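Local structure of HPV18 E7 (Human papillomavirus type 18, 6IWD) at residues Arg34-Gln37 with Gln38-Asn42. The protein probably drives quiescent host cells into the cell cycle and on from G1 to S phase for viral genome replication, this chain being its zinc-binding C-terminal domain. Residues are numbered along the deposited sequence; the frame is centred on the assembly and turned at random.
Sequences RAFQ and QLFLN
Gln38 N donates to Arg34 O at 2.9 Å, nearly straight at 158°, joining residues 34-37 to 38-41 as successive turns of helix 30-41, with Asn42 just beyond its end. Leu39 N reaches Ala35 O at 3.2 Å and also makes a weak bond to Phe36 O. Toward the helix end Gln37 O receives two weak bonds, from Phe40 N and Leu41 N.

Four residues apart, Phe36 and Phe40 form a T-shaped (edge-to-face) pair with ring planes at 63°. Phe40 CE1 lies over the rim of one Phe36 face, 3.6 Å from Phe36 CZ. With CG anti to its own nitrogen (chi1 -174°), Phe36 carries its ring along the helix toward the next turn, where that face meets Phe40 CE1. Both also pack on Met11 of strand 7-14, where large aromatics suit the helix-sheet interface.

Another side of the helix is polar. Arg34 NH1 donates to Gln37 OE1 at 3.0 Å, on an in-plane lone pair. Toward a different protein, Arg34 pairs NH1 with an acidic side chain and hydrogen-bonds a polar one through NH2. Gln38 brings NE2 to Asn42 OD1 at 3.0 Å; Gln38 OE1 and Gln37 NE2 hydrogen-bond polar side chains of the same partner chain. Compact Ala35 packs against Leu39 of the second E7 subunit. One amphipathic helix of the zinc-binding E7 domain, which holds a predicted nuclear export signal, thus serves core, dimer and partner protein.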
loop_
_atom_site.group_PDB
_atom_site.type_symbol
_atom_site.label_atom_id
_atom_site.label_comp_id
_atom_site.label_asym_id
_atom_site.label_seq_id
_atom_site.Cartn_x
_atom_site.Cartn_y
_atom_site.Cartn_z
ATOM N N ARG B 34 -2.201 -6.516 -4.842
ATOM C CA ARG B 34 -0.736 -6.493 -4.875
ATOM C C ARG B 34 -0.183 -5.594 -3.779
ATOM O O ARG B 34 0.794 -5.949 -3.105
ATOM C CB ARG B 34 -0.240 -6.008 -6.241
ATOM C CG ARG B 34 1.246 -6.237 -6.461
ATOM C CD ARG B 34 1.501 -7.707 -6.687
ATOM N NE ARG B 34 1.062 -8.085 -8.024
ATOM C CZ ARG B 34 0.609 -9.287 -8.371
ATOM N NH1 ARG B 34 0.484 -10.262 -7.478
ATOM N NH2 ARG B 34 0.244 -9.493 -9.621
ATOM N N ALA B 35 -0.803 -4.424 -3.587
ATOM C CA ALA B 35 -0.351 -3.507 -2.546
ATOM C C ALA B 35 -0.449 -4.143 -1.164
ATOM O O ALA B 35 0.429 -3.945 -0.314
ATOM C CB ALA B 35 -1.166 -2.215 -2.610
ATOM N N PHE B 36 -1.524 -4.900 -0.922
ATOM C CA PHE B 36 -1.716 -5.608 0.339
ATOM C C PHE B 36 -0.664 -6.701 0.527
ATOM O O PHE B 36 -0.074 -6.828 1.607
ATOM C CB PHE B 36 -3.138 -6.184 0.356
ATOM C CG PHE B 36 -3.557 -6.822 1.664
ATOM C CD1 PHE B 36 -3.196 -6.282 2.885
ATOM C CD2 PHE B 36 -4.390 -7.935 1.652
ATOM C CE1 PHE B 36 -3.610 -6.883 4.083
ATOM C CE2 PHE B 36 -4.814 -8.528 2.840
ATOM C CZ PHE B 36 -4.429 -8.000 4.051
ATOM N N GLN B 37 -0.413 -7.495 -0.523
ATOM C CA GLN B 37 0.676 -8.477 -0.495
ATOM C C GLN B 37 2.008 -7.815 -0.132
ATOM O O GLN B 37 2.747 -8.307 0.726
ATOM C CB GLN B 37 0.762 -9.186 -1.856
ATOM C CG GLN B 37 -0.415 -10.112 -2.151
ATOM C CD GLN B 37 -0.443 -10.606 -3.597
ATOM O OE1 GLN B 37 0.076 -9.951 -4.508
ATOM N NE2 GLN B 37 -1.057 -11.770 -3.810
ATOM N N GLN B 38 2.308 -6.667 -0.751
ATOM C CA GLN B 38 3.572 -5.983 -0.477
ATOM C C GLN B 38 3.696 -5.577 0.994
ATOM O O GLN B 38 4.805 -5.594 1.550
ATOM C CB GLN B 38 3.705 -4.764 -1.404
ATOM C CG GLN B 38 5.012 -3.976 -1.246
ATOM C CD GLN B 38 6.250 -4.833 -1.505
ATOM O OE1 GLN B 38 6.350 -5.494 -2.528
ATOM N NE2 GLN B 38 7.190 -4.824 -0.569
ATOM N N LEU B 39 2.577 -5.249 1.652
ATOM C CA LEU B 39 2.649 -4.865 3.065
ATOM C C LEU B 39 3.156 -6.012 3.932
ATOM O O LEU B 39 3.880 -5.782 4.906
ATOM C CB LEU B 39 1.281 -4.375 3.556
ATOM C CG LEU B 39 0.795 -3.084 2.895
ATOM C CD1 LEU B 39 -0.508 -2.554 3.534
ATOM C CD2 LEU B 39 1.887 -2.028 2.949
ATOM N N PHE B 40 2.788 -7.261 3.595
ATOM C CA PHE B 40 3.318 -8.412 4.328
ATOM C C PHE B 40 4.819 -8.546 4.148
ATOM O O PHE B 40 5.499 -9.136 4.996
ATOM C CB PHE B 40 2.644 -9.713 3.867
ATOM C CG PHE B 40 1.238 -9.891 4.370
ATOM C CD1 PHE B 40 0.161 -9.385 3.652
ATOM C CD2 PHE B 40 0.989 -10.581 5.547
ATOM C CE1 PHE B 40 -1.142 -9.553 4.112
ATOM C CE2 PHE B 40 -0.311 -10.751 6.008
ATOM C CZ PHE B 40 -1.369 -10.239 5.295
ATOM N N LEU B 41 5.349 -8.055 3.033
ATOM C CA LEU B 41 6.779 -8.122 2.779
ATOM C C LEU B 41 7.518 -6.928 3.359
ATOM O O LEU B 41 8.752 -6.897 3.323
ATOM C CB LEU B 41 7.031 -8.218 1.277
ATOM C CG LEU B 41 6.481 -9.517 0.680
ATOM C CD1 LEU B 41 6.431 -9.395 -0.834
ATOM C CD2 LEU B 41 7.370 -10.693 1.134
ATOM N N ASN B 42 6.784 -5.935 3.861
ATOM C CA ASN B 42 7.370 -4.862 4.650
ATOM C C ASN B 42 7.322 -5.249 6.125
ATOM O O ASN B 42 8.094 -6.119 6.565
ATOM C CB ASN B 42 6.627 -3.546 4.380
ATOM C CG ASN B 42 6.681 -3.134 2.919
ATOM O OD1 ASN B 42 7.475 -3.660 2.144
ATOM N ND2 ASN B 42 5.848 -2.172 2.545
#